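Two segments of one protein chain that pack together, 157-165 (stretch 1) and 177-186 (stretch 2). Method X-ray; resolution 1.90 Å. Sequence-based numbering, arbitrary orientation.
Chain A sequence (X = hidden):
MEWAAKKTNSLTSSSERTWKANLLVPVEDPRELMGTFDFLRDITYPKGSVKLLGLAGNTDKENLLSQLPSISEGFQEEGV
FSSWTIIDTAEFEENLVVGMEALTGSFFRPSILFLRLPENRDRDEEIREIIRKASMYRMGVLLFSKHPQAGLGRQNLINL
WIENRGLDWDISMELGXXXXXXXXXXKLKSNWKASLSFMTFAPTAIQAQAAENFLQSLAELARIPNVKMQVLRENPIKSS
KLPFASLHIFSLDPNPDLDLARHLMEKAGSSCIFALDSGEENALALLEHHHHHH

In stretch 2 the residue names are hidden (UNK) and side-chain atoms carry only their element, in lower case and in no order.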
# COMPACT_ATOMS: atom_id res chain seq x y z
N LEU A 157 -12.31 -6.86 0.34
CA LEU A 157 -12.96 -7.85 1.19
C LEU A 157 -12.52 -7.66 2.63
O LEU A 157 -11.33 -7.60 2.91
CB LEU A 157 -12.63 -9.30 0.73
CG LEU A 157 -13.06 -9.67 -0.70
CD1 LEU A 157 -12.36 -10.93 -1.19
CD2 LEU A 157 -14.58 -9.81 -0.78
N ILE A 158 -13.49 -7.56 3.53
CA ILE A 158 -13.22 -7.40 4.96
C ILE A 158 -13.93 -8.53 5.70
O ILE A 158 -15.11 -8.78 5.46
CB ILE A 158 -13.77 -6.05 5.48
CG1 ILE A 158 -13.14 -4.87 4.71
CG2 ILE A 158 -13.48 -5.89 6.97
CD1 ILE A 158 -13.85 -3.54 4.92
N ASN A 159 -13.21 -9.21 6.60
CA ASN A 159 -13.84 -10.16 7.52
C ASN A 159 -13.81 -9.57 8.93
O ASN A 159 -12.76 -9.14 9.40
CB ASN A 159 -13.08 -11.49 7.57
CG ASN A 159 -13.28 -12.33 6.32
OD1 ASN A 159 -14.19 -12.10 5.52
ND2 ASN A 159 -12.41 -13.32 6.14
N LEU A 160 -14.96 -9.56 9.60
CA LEU A 160 -15.00 -9.21 11.02
C LEU A 160 -15.17 -10.53 11.79
O LEU A 160 -16.19 -11.21 11.64
CB LEU A 160 -16.19 -8.30 11.31
CG LEU A 160 -16.26 -7.27 12.43
CD1 LEU A 160 -17.64 -7.41 13.03
CD2 LEU A 160 -15.12 -7.30 13.50
N TRP A 161 -14.16 -10.88 12.58
CA TRP A 161 -14.19 -12.10 13.38
C TRP A 161 -14.82 -11.84 14.73
O TRP A 161 -14.33 -11.05 15.52
CB TRP A 161 -12.77 -12.65 13.56
CG TRP A 161 -12.21 -13.18 12.30
CD1 TRP A 161 -11.55 -12.47 11.33
CD2 TRP A 161 -12.31 -14.53 11.82
NE1 TRP A 161 -11.21 -13.30 10.29
CE2 TRP A 161 -11.66 -14.57 10.57
CE3 TRP A 161 -12.87 -15.70 12.33
CZ2 TRP A 161 -11.56 -15.75 9.82
CZ3 TRP A 161 -12.77 -16.87 11.59
CH2 TRP A 161 -12.12 -16.88 10.35
N ILE A 162 -15.92 -12.54 14.99
CA ILE A 162 -16.67 -12.37 16.22
C ILE A 162 -16.44 -13.56 17.13
O ILE A 162 -16.69 -14.70 16.74
CB ILE A 162 -18.15 -12.18 15.89
CG1 ILE A 162 -18.32 -10.87 15.12
CG2 ILE A 162 -18.99 -12.21 17.15
CD1 ILE A 162 -19.70 -10.63 14.59
N GLU A 163 -15.94 -13.30 18.33
CA GLU A 163 -15.54 -14.34 19.26
C GLU A 163 -16.72 -15.19 19.70
O GLU A 163 -17.84 -14.69 19.85
CB GLU A 163 -14.85 -13.74 20.49
CG GLU A 163 -13.52 -13.05 20.20
CD GLU A 163 -12.50 -13.99 19.58
OE1 GLU A 163 -12.55 -15.21 19.88
OE2 GLU A 163 -11.66 -13.52 18.79
N ASN A 164 -16.47 -16.48 19.90
CA ASN A 164 -17.50 -17.38 20.39
C ASN A 164 -18.14 -16.80 21.64
O ASN A 164 -17.46 -16.48 22.62
CB ASN A 164 -16.90 -18.76 20.69
CG ASN A 164 -17.96 -19.84 20.84
OD1 ASN A 164 -19.12 -19.66 20.45
ND2 ASN A 164 -17.56 -20.98 21.40
N ARG A 165 -19.46 -16.64 21.61
CA ARG A 165 -20.18 -16.05 22.73
C ARG A 165 -20.93 -17.11 23.54
O ARG A 165 -20.51 -17.48 24.64
CB ARG A 165 -21.14 -14.98 22.23
CG ARG A 165 -20.46 -13.86 21.46
CD ARG A 165 -21.48 -12.89 20.90
NE ARG A 165 -22.15 -12.13 21.96
CZ ARG A 165 -21.67 -11.01 22.48
NH1 ARG A 165 -20.52 -10.51 22.04
NH2 ARG A 165 -22.34 -10.37 23.44
N UNK A 177 -16.37 -6.92 24.39
CA UNK A 177 -15.19 -6.41 23.69
C UNK A 177 -15.23 -6.59 22.18
O UNK A 177 -14.42 -7.34 21.61
c UNK A 177 -13.92 -7.03 24.27
c UNK A 177 -12.66 -6.40 23.71
o UNK A 177 -12.64 -5.23 23.35
n UNK A 177 -11.58 -7.18 23.65
N UNK A 178 -16.17 -5.92 21.51
CA UNK A 178 -16.25 -5.99 20.06
C UNK A 178 -16.86 -4.74 19.42
O UNK A 178 -17.08 -4.70 18.21
c UNK A 178 -18.78 -9.91 19.64
c UNK A 178 -17.04 -7.25 19.61
c UNK A 178 -18.54 -7.15 19.85
s UNK A 178 -19.50 -8.42 18.95
N UNK A 179 -17.14 -3.72 20.23
CA UNK A 179 -17.76 -2.52 19.69
C UNK A 179 -16.85 -1.79 18.69
O UNK A 179 -17.30 -1.40 17.60
o UNK A 179 -18.98 -2.94 22.54
c UNK A 179 -18.16 -1.56 20.81
o UNK A 179 -20.43 -1.72 21.44
c UNK A 179 -19.27 -2.11 21.66
N UNK A 180 -15.58 -1.61 19.06
CA UNK A 180 -14.62 -0.92 18.20
C UNK A 180 -14.40 -1.74 16.92
O UNK A 180 -14.35 -1.20 15.82
c UNK A 180 -12.66 1.21 17.39
c UNK A 180 -10.96 0.24 18.99
c UNK A 180 -12.45 0.55 18.74
c UNK A 180 -13.29 -0.72 18.94
N UNK A 181 -14.28 -3.06 17.08
CA UNK A 181 -14.13 -3.95 15.92
C UNK A 181 -15.26 -3.76 14.90
O UNK A 181 -15.01 -3.59 13.71
c UNK A 181 -14.06 -5.42 16.38
N UNK A 182 -16.50 -3.75 15.39
CA UNK A 182 -17.67 -3.55 14.53
C UNK A 182 -17.68 -2.18 13.86
O UNK A 182 -17.98 -2.06 12.67
c UNK A 182 -20.29 -3.60 14.61
c UNK A 182 -20.35 -4.55 13.40
c UNK A 182 -18.96 -3.75 15.33
c UNK A 182 -21.43 -3.88 15.59
N UNK A 183 -17.37 -1.13 14.62
CA UNK A 183 -17.35 0.22 14.08
C UNK A 183 -16.31 0.39 12.99
O UNK A 183 -16.56 1.02 11.96
c UNK A 183 -18.33 1.42 16.13
c UNK A 183 -19.41 2.28 15.47
c UNK A 183 -17.13 1.25 15.19
c UNK A 183 -17.90 2.00 17.46
N UNK A 184 -15.13 -0.20 13.21
CA UNK A 184 -14.08 -0.17 12.21
C UNK A 184 -14.48 -0.96 10.95
O UNK A 184 -14.21 -0.53 9.83
c UNK A 184 -12.76 -0.71 12.78
c UNK A 184 -12.17 0.28 13.82
c UNK A 184 -11.63 1.56 13.22
c UNK A 184 -11.75 -0.94 11.67
N UNK A 185 -15.13 -2.11 11.15
CA UNK A 185 -15.62 -2.91 10.03
C UNK A 185 -16.58 -2.09 9.17
O UNK A 185 -16.45 -2.04 7.95
c UNK A 185 -16.31 -4.21 10.54
N UNK A 186 -17.52 -1.42 9.81
CA UNK A 186 -18.50 -0.62 9.09
C UNK A 186 -17.86 0.59 8.39
O UNK A 186 -18.20 0.93 7.26
o UNK A 186 -23.36 3.15 7.39
c UNK A 186 -21.67 0.20 8.73
c UNK A 186 -20.43 2.15 9.32
c UNK A 186 -22.61 0.99 8.07
c UNK A 186 -20.58 0.77 9.37
c UNK A 186 -19.56 -0.09 10.06
c UNK A 186 -21.35 2.95 8.66
c UNK A 186 -22.44 2.36 8.04

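Position 177 precedes the helix. Its side chain stays clear of stretch 1: two carbons, the second bearing one oxygen and one nitrogen, both hydrogen-bonded elsewhere in the structure. They make an amide, Asn-177.

Position 178 sits at the N-cap position and points toward stretch 1. It carries two carbons, a sulfur and a final carbon in an unbranched chain. The terminal carbon lies 3.4 Å from CG2 of Ile-162 and 3.0 Å from NH1 of Arg-165. The second approach is very tight; this carbon meets the guanidinium at its edge, near the plane. Such a chain can only be methionine, Met-178, and the terminal methyl is its CE.

Position 179 opens the helix with two carbons, the second holding two oxygens, out of reach of the strand. This carboxylate is Asp-179.

At 180, four carbons fork at the second, buried but not touching stretch 1. The pattern is that of leucine, Leu-180.

Position 181 has a single side-chain carbon. Pointing toward the strand, this CB comes within 3.6 Å of CD2 of Leu-160, and the residue is Ala-181.

Position 182 again shows four carbons forked at the second. The side chain leaves the helix sideways, yet one end carbon lies 4.0 Å from CD1 of Leu-160: this is Leu-182.

The same fork at 183, buried out of reach of the strand, gives Leu-183.

Position 184 also has four carbons, but the fork is at the first and one arm is two carbons long. The end of the side chain leads away from stretch 1. That is isoleucine, Ile-184.

Position 185 has one side-chain carbon. This CB packs 3.6 Å from CG of Leu-160, and the backbone O of 185 lies 4.3 Å from CD1 of Ile-158. The single carbon identifies Ala-185.

Position 186 bears one carbon, then a six-carbon ring with an oxygen. Its CA-to-CB bond points away from the strand, and the ring makes it Tyr-186.

The contact rests on shape, with no hydrogen bond between the stretches. Helix and strand run nearly antiparallel at 167°, their axes 9.1 Å apart at closest approach. Ala-181 and Ala-185, one turn apart and joined by a backbone hydrogen bond of 3.0 Å from N of Ala-185 to O of Ala-181, offer single methyls to Leu-160, so its branched side chain can lie close to the helix backbone. The CA atoms of Leu-160 and Ala-185 are only 6.4 Å apart. Strand alternation supplies the other half of the rule: Ile-158 and Leu-160 face the helix while Asn-159 and Trp-161 face away. Beyond them, long Met-178 fills the approach to Ile-162 and Arg-165.

Stretch 2 (177-186) NMDLALLIAY
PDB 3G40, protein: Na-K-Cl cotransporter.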